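Capsid (Human calicivirus NLV/Boxer/2001/US, PDB 4RDL) forms the norovirus capsid; its protrusion domain, the part present here, binds histo-blood group antigen glycans such as the Lewis y tetrasaccharide. Local coordinates at residues V258-H263 and P291-F296; F14-I19 and Q235-H240; N43-F48 and P204-G209; E212-F217 and E274-C279. All coordinates share one frame; numbering follows the deposited sequence.

Interaction 1: residues V258-H263 and P291-F296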
loop_
_atom_site.group_PDB
_atom_site.type_symbol
_atom_site.label_atom_id
_atom_site.label_comp_id
_atom_site.label_asym_id
_atom_site.label_seq_id
_atom_site.Cartn_x
_atom_site.Cartn_y
_atom_site.Cartn_z
ATOM N N VAL A 258 7.470 -21.994 -6.581
ATOM C CA VAL A 258 8.606 -22.333 -7.433
ATOM C C VAL A 258 9.775 -21.356 -7.354
ATOM O O VAL A 258 9.602 -20.168 -7.049
ATOM C CB VAL A 258 8.174 -22.503 -8.904
ATOM C CG1 VAL A 258 6.944 -23.401 -9.001
ATOM C CG2 VAL A 258 7.928 -21.144 -9.568
ATOM N N ASP A 259 10.964 -21.872 -7.637
ATOM C CA ASP A 259 12.162 -21.050 -7.742
ATOM C C ASP A 259 11.926 -20.009 -8.830
ATOM O O ASP A 259 11.484 -20.353 -9.918
ATOM C CB ASP A 259 13.357 -21.930 -8.100
ATOM C CG ASP A 259 14.656 -21.159 -8.154
ATOM O OD1 ASP A 259 15.442 -21.247 -7.185
ATOM O OD2 ASP A 259 14.898 -20.463 -9.162
ATOM N N PRO A 260 12.213 -18.731 -8.536
ATOM C CA PRO A 260 11.854 -17.654 -9.465
ATOM C C PRO A 260 12.665 -17.682 -10.757
ATOM O O PRO A 260 12.262 -17.059 -11.738
ATOM C CB PRO A 260 12.183 -16.387 -8.670
ATOM C CG PRO A 260 13.256 -16.813 -7.717
ATOM C CD PRO A 260 12.903 -18.220 -7.336
ATOM N N ASP A 261 13.786 -18.397 -10.757
ATOM C CA ASP A 261 14.661 -18.440 -11.922
ATOM C C ASP A 261 14.578 -19.742 -12.715
ATOM O O ASP A 261 14.636 -19.727 -13.943
ATOM C CB ASP A 261 16.103 -18.160 -11.504
ATOM C CG ASP A 261 16.241 -16.838 -10.777
ATOM O OD1 ASP A 261 16.159 -15.785 -11.442
ATOM O OD2 ASP A 261 16.420 -16.852 -9.542
ATOM N N THR A 262 14.438 -20.865 -12.017
ATOM C CA THR A 262 14.395 -22.168 -12.681
ATOM C C THR A 262 12.979 -22.730 -12.788
ATOM O O THR A 262 12.725 -23.659 -13.559
ATOM C CB THR A 262 15.252 -23.196 -11.935
ATOM O OG1 THR A 262 14.646 -23.487 -10.668
ATOM C CG2 THR A 262 16.668 -22.665 -11.728
ATOM N N HIS A 263 12.068 -22.177 -11.994
ATOM C CA HIS A 263 10.675 -22.622 -11.952
ATOM C C HIS A 263 10.515 -24.034 -11.392
ATOM O O HIS A 263 9.461 -24.662 -11.535
ATOM C CB HIS A 263 10.018 -22.485 -13.328
ATOM C CG HIS A 263 9.883 -21.067 -13.782
ATOM N ND1 HIS A 263 9.744 -20.016 -12.900
ATOM C CD2 HIS A 263 9.880 -20.520 -15.022
ATOM C CE1 HIS A 263 9.653 -18.885 -13.576
ATOM N NE2 HIS A 263 9.734 -19.162 -14.866
ATOM N N PRO A 291 12.959 -20.697 0.676
ATOM C CA PRO A 291 13.336 -19.306 0.441
ATOM C C PRO A 291 12.076 -18.435 0.441
ATOM O O PRO A 291 10.966 -18.962 0.309
ATOM C CB PRO A 291 13.967 -19.358 -0.951
ATOM C CG PRO A 291 13.226 -20.456 -1.631
ATOM C CD PRO A 291 13.016 -21.501 -0.558
ATOM N N ILE A 292 12.243 -17.125 0.581
ATOM C CA ILE A 292 11.094 -16.220 0.653
ATOM C C ILE A 292 10.815 -15.518 -0.675
ATOM O O ILE A 292 9.887 -14.709 -0.770
ATOM C CB ILE A 292 11.259 -15.148 1.754
ATOM C CG1 ILE A 292 12.419 -14.211 1.420
ATOM C CG2 ILE A 292 11.437 -15.809 3.109
ATOM C CD1 ILE A 292 12.473 -12.996 2.325
ATOM N N ASN A 293 11.616 -15.826 -1.695
ATOM C CA ASN A 293 11.497 -15.155 -2.986
ATOM C C ASN A 293 10.937 -16.050 -4.095
ATOM O O ASN A 293 11.132 -15.780 -5.278
ATOM C CB ASN A 293 12.836 -14.546 -3.414
ATOM C CG ASN A 293 13.889 -15.597 -3.703
ATOM O OD1 ASN A 293 13.748 -16.753 -3.310
ATOM N ND2 ASN A 293 14.949 -15.201 -4.401
ATOM N N GLY A 294 10.235 -17.109 -3.705
ATOM C CA GLY A 294 9.586 -17.978 -4.669
ATOM C C GLY A 294 8.321 -17.354 -5.234
ATOM O O GLY A 294 7.829 -16.335 -4.740
ATOM N N VAL A 295 7.788 -17.997 -6.265
ATOM C CA VAL A 295 6.599 -17.534 -6.965
ATOM C C VAL A 295 5.541 -18.626 -6.895
ATOM O O VAL A 295 5.831 -19.778 -7.204
ATOM C CB VAL A 295 6.920 -17.222 -8.445
ATOM C CG1 VAL A 295 5.655 -16.880 -9.202
ATOM C CG2 VAL A 295 7.934 -16.076 -8.543
ATOM N N PHE A 296 4.330 -18.282 -6.465
ATOM C CA PHE A 296 3.237 -19.250 -6.487
ATOM C C PHE A 296 2.704 -19.375 -7.905
ATOM O O PHE A 296 2.487 -18.373 -8.588
ATOM C CB PHE A 296 2.106 -18.873 -5.522
ATOM C CG PHE A 296 2.511 -18.889 -4.078
ATOM C CD1 PHE A 296 2.404 -20.055 -3.335
ATOM C CD2 PHE A 296 2.997 -17.741 -3.462
ATOM C CE1 PHE A 296 2.782 -20.089 -2.005
ATOM C CE2 PHE A 296 3.382 -17.766 -2.131
ATOM C CZ PHE A 296 3.274 -18.946 -1.402
HETATM O O HOH W 1 16.706 -17.464 -6.193
#
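Val258 and Val295 form an antiparallel hydrogen-bonded pair where strand 252-258 gives way to the tight turn leading into strand 265-272, and the contact illustrates how the ends of two paired strands pass into ordered loops. Val258 N donates to Val295 O at 2.8 Å, almost straight at 175°. The return bond, from Val295 N to Val258 O, measures 2.9 Å. CG2 of Val258 sits between its own backbone N and carbonyl carbon (chi1 -48° for CG1), which brings this methyl to 3.4 Å from Val295 O, while both side chains share one face of the sheet. Gly294, just before Val295, has its CA only 3.2 Å from Val258 O; the backbones come this close where the residue has no side chain. Beyond the pair, the Pro260 ring crosses the Asn293 side chain at about a right angle, and its CG lies 3.4 Å from Asn293 O. The turn itself is braced by Asp259: OD2 accepts from Asp261 N at 2.8 Å, an Asx turn, and from Thr262 N at 2.9 Å, the two donors arriving from opposite faces of the carboxylate. Tyr257 OH bonds to both Pro291 O and Gly294 N, anchoring the loop ahead of strand 295-302. Val295 packs on Asn18 of the N-terminal arm, whereas Phe296, on the other face of its strand, meets Phe269 of strand 265-272 edge-to-face.

Interaction 2: residues F14-I19 and Q235-H240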
loop_
_atom_site.group_PDB
_atom_site.type_symbol
_atom_site.label_atom_id
_atom_site.label_comp_id
_atom_site.label_asym_id
_atom_site.label_seq_id
_atom_site.Cartn_x
_atom_site.Cartn_y
_atom_site.Cartn_z
ATOM N N PHE A 14 -8.518 -19.737 -13.724
ATOM C CA PHE A 14 -7.993 -19.252 -12.457
ATOM C C PHE A 14 -6.476 -19.108 -12.533
ATOM O O PHE A 14 -5.810 -19.814 -13.288
ATOM C CB PHE A 14 -8.380 -20.220 -11.333
ATOM C CG PHE A 14 -7.895 -19.801 -9.979
ATOM C CD1 PHE A 14 -8.521 -18.774 -9.291
ATOM C CD2 PHE A 14 -6.810 -20.434 -9.392
ATOM C CE1 PHE A 14 -8.067 -18.382 -8.041
ATOM C CE2 PHE A 14 -6.354 -20.049 -8.146
ATOM C CZ PHE A 14 -6.984 -19.021 -7.468
ATOM N N SER A 15 -5.936 -18.180 -11.754
ATOM C CA SER A 15 -4.495 -17.995 -11.655
ATOM C C SER A 15 -4.197 -17.237 -10.375
ATOM O O SER A 15 -5.096 -16.649 -9.767
ATOM C CB SER A 15 -3.957 -17.214 -12.855
ATOM O OG SER A 15 -4.472 -15.889 -12.857
ATOM N N VAL A 16 -2.940 -17.280 -9.949
ATOM C CA VAL A 16 -2.489 -16.443 -8.841
ATOM C C VAL A 16 -1.385 -15.524 -9.357
ATOM O O VAL A 16 -0.818 -15.778 -10.421
ATOM C CB VAL A 16 -1.997 -17.284 -7.645
ATOM C CG1 VAL A 16 -3.119 -18.182 -7.133
ATOM C CG2 VAL A 16 -0.760 -18.102 -8.011
ATOM N N PRO A 17 -1.078 -14.445 -8.620
ATOM C CA PRO A 17 -0.044 -13.540 -9.120
ATOM C C PRO A 17 1.290 -14.230 -9.391
ATOM O O PRO A 17 1.730 -15.107 -8.638
ATOM C CB PRO A 17 0.108 -12.519 -7.989
ATOM C CG PRO A 17 -1.218 -12.520 -7.309
ATOM C CD PRO A 17 -1.686 -13.953 -7.371
ATOM N N ASN A 18 1.896 -13.811 -10.494
ATOM C CA ASN A 18 3.235 -14.171 -10.917
ATOM C C ASN A 18 4.196 -13.105 -10.399
ATOM O O ASN A 18 4.874 -12.420 -11.176
ATOM C CB ASN A 18 3.267 -14.194 -12.444
ATOM C CG ASN A 18 4.609 -14.576 -12.998
ATOM O OD1 ASN A 18 5.307 -15.419 -12.438
ATOM N ND2 ASN A 18 4.981 -13.960 -14.117
ATOM N N ILE A 19 4.191 -12.941 -9.080
ATOM C CA ILE A 19 5.057 -12.008 -8.363
ATOM C C ILE A 19 5.712 -12.749 -7.202
ATOM O O ILE A 19 5.034 -13.464 -6.457
ATOM C CB ILE A 19 4.242 -10.844 -7.760
ATOM C CG1 ILE A 19 3.510 -10.061 -8.848
ATOM C CG2 ILE A 19 5.142 -9.905 -6.951
ATOM C CD1 ILE A 19 2.466 -9.124 -8.317
ATOM N N GLN A 235 -1.825 -9.221 0.007
ATOM C CA GLN A 235 -2.799 -8.272 -0.512
ATOM C C GLN A 235 -2.937 -8.374 -2.035
ATOM O O GLN A 235 -4.031 -8.252 -2.586
ATOM C CB GLN A 235 -2.432 -6.843 -0.126
ATOM C CG GLN A 235 -3.473 -5.828 -0.585
ATOM C CD GLN A 235 -4.837 -6.090 0.027
ATOM O OE1 GLN A 235 -4.939 -6.639 1.124
ATOM N NE2 GLN A 235 -5.898 -5.683 -0.674
ATOM N N GLU A 236 -1.827 -8.600 -2.725
ATOM C CA GLU A 236 -1.889 -8.628 -4.176
ATOM C C GLU A 236 -2.622 -9.877 -4.689
ATOM O O GLU A 236 -3.110 -9.878 -5.812
ATOM C CB GLU A 236 -0.508 -8.451 -4.806
ATOM C CG GLU A 236 0.044 -7.022 -4.702
ATOM C CD GLU A 236 0.635 -6.690 -3.333
ATOM O OE1 GLU A 236 1.002 -5.509 -3.118
ATOM O OE2 GLU A 236 0.742 -7.595 -2.469
ATOM N N PHE A 237 -2.725 -10.924 -3.869
ATOM C CA PHE A 237 -3.617 -12.034 -4.230
ATOM C C PHE A 237 -5.063 -11.545 -4.216
ATOM O O PHE A 237 -5.860 -11.913 -5.083
ATOM C CB PHE A 237 -3.506 -13.208 -3.248
ATOM C CG PHE A 237 -2.433 -14.210 -3.587
ATOM C CD1 PHE A 237 -1.127 -13.811 -3.832
ATOM C CD2 PHE A 237 -2.724 -15.567 -3.595
ATOM C CE1 PHE A 237 -0.141 -14.748 -4.113
ATOM C CE2 PHE A 237 -1.737 -16.510 -3.873
ATOM C CZ PHE A 237 -0.453 -16.100 -4.135
ATOM N N VAL A 238 -5.411 -10.741 -3.214
ATOM C CA VAL A 238 -6.779 -10.237 -3.105
ATOM C C VAL A 238 -7.164 -9.439 -4.354
ATOM O O VAL A 238 -8.195 -9.704 -4.986
ATOM C CB VAL A 238 -6.982 -9.363 -1.839
ATOM C CG1 VAL A 238 -8.398 -8.792 -1.808
ATOM C CG2 VAL A 238 -6.688 -10.167 -0.578
ATOM N N SER A 239 -6.346 -8.451 -4.717
ATOM C CA SER A 239 -6.676 -7.626 -5.878
ATOM C C SER A 239 -6.668 -8.462 -7.155
ATOM O O SER A 239 -7.452 -8.215 -8.069
ATOM C CB SER A 239 -5.750 -6.414 -5.999
ATOM O OG SER A 239 -4.390 -6.787 -5.955
ATOM N N HIS A 240 -5.797 -9.467 -7.203
ATOM C CA HIS A 240 -5.748 -10.358 -8.354
ATOM C C HIS A 240 -7.084 -11.076 -8.535
ATOM O O HIS A 240 -7.638 -11.099 -9.635
ATOM C CB HIS A 240 -4.613 -11.368 -8.202
ATOM C CG HIS A 240 -4.359 -12.177 -9.434
ATOM N ND1 HIS A 240 -3.701 -11.667 -10.534
ATOM C CD2 HIS A 240 -4.666 -13.461 -9.742
ATOM C CE1 HIS A 240 -3.612 -12.603 -11.463
ATOM N NE2 HIS A 240 -4.192 -13.701 -11.008
#
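Ser15 starts the contact with a polar tip: His240 NE2 donates to Ser15 OG at 2.9 Å, and the hydroxyl oxygen lies only 6° out of the imidazole plane. His240 can reach it because its CG is anti to the backbone N (chi1 -171°), which swings the ring off the helix and across the incoming chain. Val16 comes next. Its carbonyl carbon rests over one face of the His240 ring, near the rim, while its CB packs 3.9 Å from Phe237 CE2. Pro17 then enters between the two aromatic side chains. Its CD stands over the face of Phe237, 3.7 Å from the ring centroid, and over that of His240 at 4.1 Å, so one methylene serves two CH-pi contacts. CG of Pro17 continues the fit, lying 3.7 Å from His240 CB and 3.6 Å from Glu236 O. Past the proline, Asn18 N bonds to OD1 of Asn243 of the second subunit, and that asparagine also packs on Pro17 and His240. This proline-aromatic CH-pi packing fastens the extended N-terminal arm to helix 235-244 of the P1 subdomain, at the interface of the P dimer.

Interaction 3: residues N43-F48 and P204-G209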
loop_
_atom_site.group_PDB
_atom_site.type_symbol
_atom_site.label_atom_id
_atom_site.label_comp_id
_atom_site.label_asym_id
_atom_site.label_seq_id
_atom_site.Cartn_x
_atom_site.Cartn_y
_atom_site.Cartn_z
ATOM N N ASN A 43 -4.880 -24.716 17.431
ATOM C CA ASN A 43 -6.208 -24.448 17.969
ATOM C C ASN A 43 -6.640 -22.986 17.869
ATOM O O ASN A 43 -7.825 -22.683 17.988
ATOM C CB ASN A 43 -6.313 -24.934 19.417
ATOM C CG ASN A 43 -6.232 -26.443 19.531
ATOM O OD1 ASN A 43 -5.457 -26.977 20.324
ATOM N ND2 ASN A 43 -7.035 -27.140 18.732
ATOM N N GLN A 44 -5.686 -22.082 17.654
ATOM C CA GLN A 44 -6.020 -20.667 17.510
ATOM C C GLN A 44 -6.550 -20.395 16.107
ATOM O O GLN A 44 -5.829 -20.514 15.116
ATOM C CB GLN A 44 -4.828 -19.763 17.842
ATOM C CG GLN A 44 -3.670 -19.851 16.871
ATOM C CD GLN A 44 -2.529 -18.938 17.261
ATOM O OE1 GLN A 44 -2.672 -18.089 18.142
ATOM N NE2 GLN A 44 -1.385 -19.108 16.610
ATOM N N VAL A 45 -7.826 -20.034 16.049
ATOM C CA VAL A 45 -8.568 -19.931 14.806
ATOM C C VAL A 45 -8.409 -18.542 14.202
ATOM O O VAL A 45 -8.677 -17.541 14.862
ATOM C CB VAL A 45 -10.064 -20.203 15.067
ATOM C CG1 VAL A 45 -10.880 -20.086 13.787
ATOM C CG2 VAL A 45 -10.246 -21.576 15.716
ATOM N N PRO A 46 -7.953 -18.467 12.943
ATOM C CA PRO A 46 -7.913 -17.146 12.310
ATOM C C PRO A 46 -9.301 -16.708 11.850
ATOM O O PRO A 46 -10.045 -17.495 11.255
ATOM C CB PRO A 46 -6.997 -17.369 11.102
ATOM C CG PRO A 46 -7.204 -18.798 10.750
ATOM C CD PRO A 46 -7.409 -19.519 12.063
ATOM N N GLN A 47 -9.646 -15.458 12.138
ATOM C CA GLN A 47 -10.862 -14.861 11.610
ATOM C C GLN A 47 -10.548 -13.411 11.273
ATOM O O GLN A 47 -11.259 -12.482 11.671
ATOM C CB GLN A 47 -12.034 -14.975 12.592
ATOM C CG GLN A 47 -13.356 -14.532 11.971
ATOM C CD GLN A 47 -14.565 -14.782 12.849
ATOM O OE1 GLN A 47 -14.447 -15.248 13.982
ATOM N NE2 GLN A 47 -15.745 -14.470 12.321
ATOM N N PHE A 48 -9.454 -13.229 10.543
ATOM C CA PHE A 48 -9.039 -11.904 10.117
ATOM C C PHE A 48 -10.148 -11.289 9.274
ATOM O O PHE A 48 -10.898 -12.008 8.605
ATOM C CB PHE A 48 -7.734 -11.980 9.325
ATOM C CG PHE A 48 -6.648 -12.741 10.030
ATOM C CD1 PHE A 48 -6.518 -12.665 11.407
ATOM C CD2 PHE A 48 -5.775 -13.549 9.317
ATOM C CE1 PHE A 48 -5.523 -13.382 12.066
ATOM C CE2 PHE A 48 -4.780 -14.255 9.963
ATOM C CZ PHE A 48 -4.661 -14.185 11.341
ATOM N N PRO A 204 -14.704 -17.566 10.470
ATOM C CA PRO A 204 -13.512 -18.234 11.001
ATOM C C PRO A 204 -13.028 -19.299 10.019
ATOM O O PRO A 204 -13.844 -19.843 9.271
ATOM C CB PRO A 204 -14.025 -18.911 12.283
ATOM C CG PRO A 204 -15.358 -18.302 12.554
ATOM C CD PRO A 204 -15.913 -17.912 11.232
ATOM N N ILE A 205 -11.730 -19.585 10.015
ATOM C CA ILE A 205 -11.185 -20.634 9.152
ATOM C C ILE A 205 -10.624 -21.805 9.949
ATOM O O ILE A 205 -9.896 -21.618 10.922
ATOM C CB ILE A 205 -10.067 -20.110 8.226
ATOM C CG1 ILE A 205 -10.542 -18.878 7.449
ATOM C CG2 ILE A 205 -9.603 -21.224 7.285
ATOM C CD1 ILE A 205 -9.438 -18.172 6.692
ATOM N N TYR A 206 -10.969 -23.013 9.510
ATOM C CA TYR A 206 -10.466 -24.253 10.103
ATOM C C TYR A 206 -9.787 -25.103 9.043
ATOM O O TYR A 206 -10.235 -25.144 7.895
ATOM C CB TYR A 206 -11.611 -25.052 10.724
ATOM C CG TYR A 206 -12.393 -24.277 11.751
ATOM C CD1 TYR A 206 -11.925 -24.143 13.052
ATOM C CD2 TYR A 206 -13.595 -23.670 11.420
ATOM C CE1 TYR A 206 -12.637 -23.428 13.993
ATOM C CE2 TYR A 206 -14.309 -22.955 12.352
ATOM C CZ TYR A 206 -13.828 -22.835 13.635
ATOM O OH TYR A 206 -14.543 -22.122 14.566
ATOM N N PRO A 207 -8.708 -25.797 9.430
ATOM C CA PRO A 207 -7.977 -26.663 8.499
ATOM C C PRO A 207 -8.828 -27.875 8.112
ATOM O O PRO A 207 -9.649 -28.330 8.907
ATOM C CB PRO A 207 -6.750 -27.080 9.308
ATOM C CG PRO A 207 -7.227 -27.058 10.721
ATOM C CD PRO A 207 -8.193 -25.909 10.807
ATOM N N PRO A 208 -8.642 -28.383 6.886
ATOM C CA PRO A 208 -9.527 -29.402 6.302
ATOM C C PRO A 208 -9.219 -30.854 6.675
ATOM O O PRO A 208 -10.098 -31.702 6.531
ATOM C CB PRO A 208 -9.324 -29.204 4.798
ATOM C CG PRO A 208 -7.923 -28.703 4.684
ATOM C CD PRO A 208 -7.687 -27.845 5.903
ATOM N N GLY A 209 -8.005 -31.140 7.133
ATOM C CA GLY A 209 -7.598 -32.512 7.388
ATOM C C GLY A 209 -6.430 -32.917 6.508
ATOM O O GLY A 209 -5.724 -32.062 5.980
#
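Val45 carries CG1 anti to its backbone N (chi1 179°), and this places one methyl against CB of Pro204 and the other against Tyr206; Gln47 likewise leaves its backbone with CG anti to N (chi1 -172°) and stays extended, so that it runs alongside the Pro204 ring. The contacts these torsions allow join two irregular, proline-rich loops of the P1 subdomain, an example of chains held together by side-chain fit and one backbone bond without regular sheet pairing. CG1 of Val45 touches Pro204 CB at 3.7 Å and Ile205 O at 3.4 Å. The sister methyl, CG2, approaches Tyr206 CE1 to 3.5 Å, coming at the phenol ring obliquely. Gln47 and Pro204 point the same way, the amide lying against the pyrrolidine ring with OE1 of Gln47 3.5 Å from CG of Pro204; the NE2 end is fixed by a hydrogen bond to Ala202 O. Pro46 sets its ring at about a right angle to the Ile205 side chain, its CG 4.0 Å from Ile205 CB. Both of these residues also rest on Ile214 of strand 213-220, so the paired loops cover that part of the sheet. The backbone link is Ile205 N to Pro46 O at 3.0 Å, with the donor nearly in line with the carbonyl bond (174°), and the same oxygen takes a CA-H...O contact from Pro204 CA at 3.6 Å.

Interaction 4: residues E212-F217 and E274-C279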
loop_
_atom_site.group_PDB
_atom_site.type_symbol
_atom_site.label_atom_id
_atom_site.label_comp_id
_atom_site.label_asym_id
_atom_site.label_seq_id
_atom_site.Cartn_x
_atom_site.Cartn_y
_atom_site.Cartn_z
ATOM N N GLU A 212 -3.125 -31.301 6.951
ATOM C CA GLU A 212 -2.946 -29.928 6.492
ATOM C C GLU A 212 -3.038 -28.890 7.602
ATOM O O GLU A 212 -3.764 -29.049 8.589
ATOM C CB GLU A 212 -3.920 -29.600 5.360
ATOM C CG GLU A 212 -3.685 -30.481 4.133
ATOM C CD GLU A 212 -4.699 -30.283 3.027
ATOM O OE1 GLU A 212 -5.324 -29.204 2.948
ATOM O OE2 GLU A 212 -4.863 -31.228 2.223
ATOM N N ALA A 213 -2.275 -27.823 7.413
ATOM C CA ALA A 213 -2.253 -26.696 8.340
ATOM C C ALA A 213 -2.376 -25.401 7.553
ATOM O O ALA A 213 -1.816 -25.267 6.466
ATOM C CB ALA A 213 -0.959 -26.704 9.150
ATOM N N ILE A 214 -3.104 -24.442 8.115
ATOM C CA ILE A 214 -3.255 -23.134 7.498
ATOM C C ILE A 214 -1.906 -22.424 7.413
ATOM O O ILE A 214 -1.107 -22.446 8.367
ATOM C CB ILE A 214 -4.254 -22.275 8.295
ATOM C CG1 ILE A 214 -5.645 -22.932 8.274
ATOM C CG2 ILE A 214 -4.309 -20.853 7.761
ATOM C CD1 ILE A 214 -6.628 -22.328 9.244
ATOM N N VAL A 215 -1.651 -21.809 6.261
ATOM C CA VAL A 215 -0.437 -21.034 6.041
ATOM C C VAL A 215 -0.672 -19.555 6.320
ATOM O O VAL A 215 -1.651 -18.969 5.856
ATOM C CB VAL A 215 0.042 -21.201 4.582
ATOM C CG1 VAL A 215 1.236 -20.296 4.294
ATOM C CG2 VAL A 215 0.385 -22.682 4.299
ATOM N N TYR A 216 0.237 -18.970 7.090
ATOM C CA TYR A 216 0.236 -17.531 7.364
ATOM C C TYR A 216 1.412 -16.864 6.683
ATOM O O TYR A 216 2.541 -17.361 6.726
ATOM C CB TYR A 216 0.294 -17.273 8.870
ATOM C CG TYR A 216 -0.887 -17.862 9.582
ATOM C CD1 TYR A 216 -2.112 -17.212 9.570
ATOM C CD2 TYR A 216 -0.795 -19.094 10.219
ATOM C CE1 TYR A 216 -3.205 -17.748 10.200
ATOM C CE2 TYR A 216 -1.884 -19.640 10.858
ATOM C CZ TYR A 216 -3.087 -18.958 10.848
ATOM O OH TYR A 216 -4.187 -19.487 11.482
ATOM N N PHE A 217 1.128 -15.750 6.022
ATOM C CA PHE A 217 2.164 -14.900 5.479
ATOM C C PHE A 217 2.504 -13.882 6.543
ATOM O O PHE A 217 1.608 -13.290 7.144
ATOM C CB PHE A 217 1.659 -14.261 4.189
ATOM C CG PHE A 217 1.279 -15.279 3.161
ATOM C CD1 PHE A 217 2.237 -15.794 2.301
ATOM C CD2 PHE A 217 -0.015 -15.774 3.101
ATOM C CE1 PHE A 217 1.903 -16.774 1.388
ATOM C CE2 PHE A 217 -0.356 -16.756 2.190
ATOM C CZ PHE A 217 0.598 -17.250 1.327
ATOM N N GLU A 274 -12.615 -20.530 0.069
ATOM C CA GLU A 274 -12.811 -19.496 1.084
ATOM C C GLU A 274 -11.692 -18.446 1.110
ATOM O O GLU A 274 -11.825 -17.419 1.763
ATOM C CB GLU A 274 -12.967 -20.135 2.470
ATOM C CG GLU A 274 -14.234 -20.964 2.634
ATOM C CD GLU A 274 -14.120 -22.390 2.106
ATOM O OE1 GLU A 274 -13.039 -22.800 1.631
ATOM O OE2 GLU A 274 -15.136 -23.109 2.176
ATOM N N GLY A 275 -10.591 -18.714 0.414
ATOM C CA GLY A 275 -9.527 -17.728 0.288
ATOM C C GLY A 275 -8.427 -17.862 1.326
ATOM O O GLY A 275 -8.082 -16.897 2.004
ATOM N N TYR A 276 -7.883 -19.059 1.465
ATOM C CA TYR A 276 -6.719 -19.291 2.314
ATOM C C TYR A 276 -5.988 -20.497 1.751
ATOM O O TYR A 276 -6.515 -21.207 0.882
ATOM C CB TYR A 276 -7.131 -19.550 3.772
ATOM C CG TYR A 276 -7.869 -20.858 3.974
ATOM C CD1 TYR A 276 -7.207 -21.986 4.440
ATOM C CD2 TYR A 276 -9.228 -20.966 3.698
ATOM C CE1 TYR A 276 -7.869 -23.187 4.615
ATOM C CE2 TYR A 276 -9.902 -22.166 3.875
ATOM C CZ TYR A 276 -9.214 -23.269 4.336
ATOM O OH TYR A 276 -9.873 -24.468 4.513
ATOM N N MET A 277 -4.771 -20.742 2.212
ATOM C CA MET A 277 -4.071 -21.926 1.737
ATOM C C MET A 277 -3.507 -22.784 2.856
ATOM O O MET A 277 -3.348 -22.332 3.991
ATOM C CB MET A 277 -3.024 -21.611 0.658
ATOM C CG MET A 277 -1.753 -20.992 1.147
ATOM S SD MET A 277 -0.545 -20.663 -0.181
ATOM C CE MET A 277 -1.270 -19.267 -1.045
ATOM N N THR A 278 -3.253 -24.043 2.531
ATOM C CA THR A 278 -2.700 -24.981 3.487
ATOM C C THR A 278 -1.457 -25.642 2.926
ATOM O O THR A 278 -1.180 -25.567 1.721
ATOM C CB THR A 278 -3.690 -26.091 3.827
ATOM O OG1 THR A 278 -3.922 -26.876 2.652
ATOM C CG2 THR A 278 -5.009 -25.508 4.337
ATOM N N CYS A 279 -0.719 -26.292 3.816
ATOM C CA CYS A 279 0.414 -27.120 3.447
ATOM C C CYS A 279 0.458 -28.280 4.425
ATOM O O CYS A 279 -0.259 -28.290 5.423
ATOM C CB CYS A 279 1.716 -26.329 3.573
ATOM S SG CYS A 279 2.182 -25.961 5.301
HETATM O O HOH W 2 -3.699 -18.970 4.048
#
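Glu212 and Thr278 meet obliquely, hydroxyl over carboxylate: Thr278 OG1 donates to Glu212 OE1 at 2.7 Å from 49° above the carboxylate plane. At the far end of the pairing Met277 and Phe217 cross at about a right angle. With Met277 bent at chi3 (73°), its CE comes to the ring edge, 3.6 Å from Phe217 CZ, with SD also edge-on in a Met-aromatic contact. Val215 lies between these ends, its CB 3.9 Å from Met277 CG and its CG2 3.9 Å from Cys279 SG. The strands that carry them are antiparallel but splayed, with 117° between the directions of the short segments. Ala213 and Cys279 exchange both backbone bonds, and Val215 N donates to Met277 O at 2.9 Å. The reverse link is made through water: Met277 N donates to a molecule at 2.8 Å that lies 2.7 Å from Val215 O, marking where the strands part within the P1 sheet. The polar end is enclosed yet well supplied. Glu212 OE1 also accepts from Tyr272 OH, and OE2 forms a salt bridge with Lys270; the lysine charge, with the two hydroxyl donors, is consistent with this buried carboxylate being ionised.

In the fold
From the N terminus, the arm at 14-19 opens interaction 2, and 43-48 opens interaction 3 soon after. Interaction 3 closes first, at 204-209; its long loop holds the whole seven-stranded sheet from 72-80 to 167-177, so the two ends of that excursion are joined within P1. Segment 212-217 then opens interaction 4 before helix 235-244 closes interaction 2, which therefore encloses interaction 3 and crosses interaction 4. Interaction 4 in turn crosses interaction 1, whose first segment, 258-263, precedes 274-279 and whose second, 291-296, ends the series. Phe296 and Phe237 bring interactions 1, 2 and 4 into touch, while Tyr276 and Ile205 connect interactions 3 and 4.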